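Particle-associated glycoside hydrolase (Acinetobacter phage Fri1, PDB 6C72) probably depolymerises the capsular polysaccharide of Acinetobacter baumannii, as a trimeric glycoside hydrolase forming the phage tailspike. Local coordinates at residues V192-T197 with K223-S228. Residues are numbered along the deposited sequence; the frame is centred on the assembly and turned at random.
Sequences VPENVT and KIIGDS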
loop_
_atom_site.group_PDB
_atom_site.type_symbol
_atom_site.label_atom_id
_atom_site.label_comp_id
_atom_site.label_asym_id
_atom_site.label_seq_id
_atom_site.Cartn_x
_atom_site.Cartn_y
_atom_site.Cartn_z
ATOM N N VAL A 192 -22.083 -18.051 -8.058
ATOM C CA VAL A 192 -21.161 -18.646 -7.099
ATOM C C VAL A 192 -21.873 -18.735 -5.755
ATOM O O VAL A 192 -21.885 -17.753 -5.003
ATOM C CB VAL A 192 -19.863 -17.844 -6.988
ATOM C CG1 VAL A 192 -18.860 -18.621 -6.179
ATOM C CG2 VAL A 192 -19.321 -17.497 -8.380
ATOM N N PRO A 193 -22.459 -19.886 -5.412
ATOM C CA PRO A 193 -23.253 -19.990 -4.182
ATOM C C PRO A 193 -22.407 -19.730 -2.950
ATOM O O PRO A 193 -21.176 -19.767 -2.989
ATOM C CB PRO A 193 -23.750 -21.444 -4.184
ATOM C CG PRO A 193 -23.613 -21.900 -5.559
ATOM C CD PRO A 193 -22.429 -21.153 -6.153
ATOM N N GLU A 194 -23.097 -19.494 -1.835
ATOM C CA GLU A 194 -22.410 -19.410 -0.555
ATOM C C GLU A 194 -21.703 -20.729 -0.268
ATOM O O GLU A 194 -22.121 -21.796 -0.725
ATOM C CB GLU A 194 -23.388 -19.054 0.568
ATOM C CG GLU A 194 -24.493 -20.090 0.811
ATOM C CD GLU A 194 -25.711 -19.877 -0.070
ATOM O OE1 GLU A 194 -25.567 -19.185 -1.108
ATOM O OE2 GLU A 194 -26.798 -20.401 0.280
ATOM N N ASN A 195 -20.590 -20.639 0.455
ATOM C CA ASN A 195 -19.719 -21.755 0.806
ATOM C C ASN A 195 -19.010 -22.384 -0.393
ATOM O O ASN A 195 -18.352 -23.420 -0.233
ATOM C CB ASN A 195 -20.458 -22.837 1.601
ATOM C CG ASN A 195 -20.683 -22.427 3.036
ATOM O OD1 ASN A 195 -19.810 -21.804 3.649
ATOM N ND2 ASN A 195 -21.838 -22.785 3.594
ATOM N N VAL A 196 -19.128 -21.811 -1.586
ATOM C CA VAL A 196 -18.300 -22.217 -2.717
ATOM C C VAL A 196 -17.042 -21.353 -2.716
ATOM O O VAL A 196 -17.120 -20.121 -2.780
ATOM C CB VAL A 196 -19.066 -22.109 -4.046
ATOM C CG1 VAL A 196 -18.108 -22.231 -5.217
ATOM C CG2 VAL A 196 -20.152 -23.206 -4.118
ATOM N N THR A 197 -15.883 -22.000 -2.609
ATOM C CA THR A 197 -14.613 -21.336 -2.386
ATOM C C THR A 197 -13.635 -21.649 -3.506
ATOM O O THR A 197 -13.586 -22.778 -3.999
ATOM C CB THR A 197 -13.992 -21.794 -1.070
ATOM O OG1 THR A 197 -13.857 -23.222 -1.084
ATOM C CG2 THR A 197 -14.855 -21.367 0.112
ATOM N N LYS A 223 -22.614 -13.486 -10.509
ATOM C CA LYS A 223 -23.208 -13.209 -9.207
ATOM C C LYS A 223 -22.447 -14.023 -8.173
ATOM O O LYS A 223 -22.438 -15.257 -8.239
ATOM C CB LYS A 223 -24.702 -13.555 -9.183
ATOM C CG LYS A 223 -25.340 -13.374 -7.827
ATOM C CD LYS A 223 -26.849 -13.656 -7.789
ATOM C CE LYS A 223 -27.342 -13.452 -6.346
ATOM N NZ LYS A 223 -28.783 -13.783 -6.085
ATOM N N ILE A 224 -21.799 -13.340 -7.234
ATOM C CA ILE A 224 -20.907 -13.981 -6.274
ATOM C C ILE A 224 -21.545 -13.948 -4.893
ATOM O O ILE A 224 -21.806 -12.870 -4.346
ATOM C CB ILE A 224 -19.526 -13.316 -6.258
ATOM C CG1 ILE A 224 -18.867 -13.428 -7.638
ATOM C CG2 ILE A 224 -18.654 -13.968 -5.210
ATOM C CD1 ILE A 224 -17.508 -12.688 -7.716
ATOM N N ILE A 225 -21.814 -15.131 -4.348
ATOM C CA ILE A 225 -22.146 -15.289 -2.935
ATOM C C ILE A 225 -21.027 -15.980 -2.174
ATOM O O ILE A 225 -20.900 -15.762 -0.960
ATOM C CB ILE A 225 -23.467 -16.070 -2.748
ATOM C CG1 ILE A 225 -24.516 -15.631 -3.765
ATOM C CG2 ILE A 225 -24.026 -15.927 -1.322
ATOM C CD1 ILE A 225 -25.785 -16.464 -3.673
ATOM N N GLY A 226 -20.200 -16.782 -2.848
ATOM C CA GLY A 226 -19.142 -17.533 -2.211
ATOM C C GLY A 226 -17.905 -16.698 -1.946
ATOM O O GLY A 226 -17.936 -15.466 -1.919
ATOM N N ASP A 227 -16.790 -17.399 -1.773
ATOM C CA ASP A 227 -15.573 -16.855 -1.193
ATOM C C ASP A 227 -14.381 -17.134 -2.100
ATOM O O ASP A 227 -14.321 -18.171 -2.760
ATOM C CB ASP A 227 -15.338 -17.478 0.192
ATOM C CG ASP A 227 -14.231 -16.814 0.950
ATOM O OD1 ASP A 227 -14.379 -15.629 1.347
ATOM O OD2 ASP A 227 -13.186 -17.488 1.121
ATOM N N SER A 228 -13.433 -16.195 -2.123
ATOM C CA SER A 228 -12.164 -16.325 -2.857
ATOM C C SER A 228 -12.384 -16.674 -4.333
ATOM O O SER A 228 -11.851 -17.648 -4.862
ATOM C CB SER A 228 -11.237 -17.348 -2.199
ATOM O OG SER A 228 -10.859 -16.927 -0.901
#
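In neighbouring coils of the parallel beta-helix, Val192 and Ile224 pair in register where strands 188-192 and 220-224 end and the chain turns a corner. Val192 N donates to Lys223 O at 2.8 Å, nearly straight. Val192 O then accepts two backbone N-H groups: Ile225 N lies in the carbonyl plane at 2.7 Å, whereas Gly226 N stands above that plane, 45° out of it, at 2.9 Å. Val192 and Ile224 lie side by side, CG2 against CG1, and both also touch Phe229; Val192 CG1, anti to its backbone N (chi1 -170°), is turned instead over Gly226. Strands stacked in parallel, coil on coil, are characteristic of the parallel beta-helix, and here the corner is built by a type II beta turn, Pro193 to Val196. Gly226, with no side chain, fits closely against the carbonyls of that turn: its CA approaches Pro193 O at 3.1 Å and makes a CA-H...O contact with Val196 O. Beyond the turn Thr197 and Asp227 form a second, isolated bridge, with Asp227 N donating to Val196 O at 2.9 Å, while Thr197 CA points its hydrogen at Asp227 O. Glu194 and Ile225 lie side by side, pointing the same way, and Glu194 OE1 meets the CG2 methyl of Ile225 at 3.6 Å. The bend at chi2 (-87°) places CD of Glu194; its OE2 forms a salt bridge with Lys249 and accepts from the backbone N of Val170 and Gln171 of the second subunit.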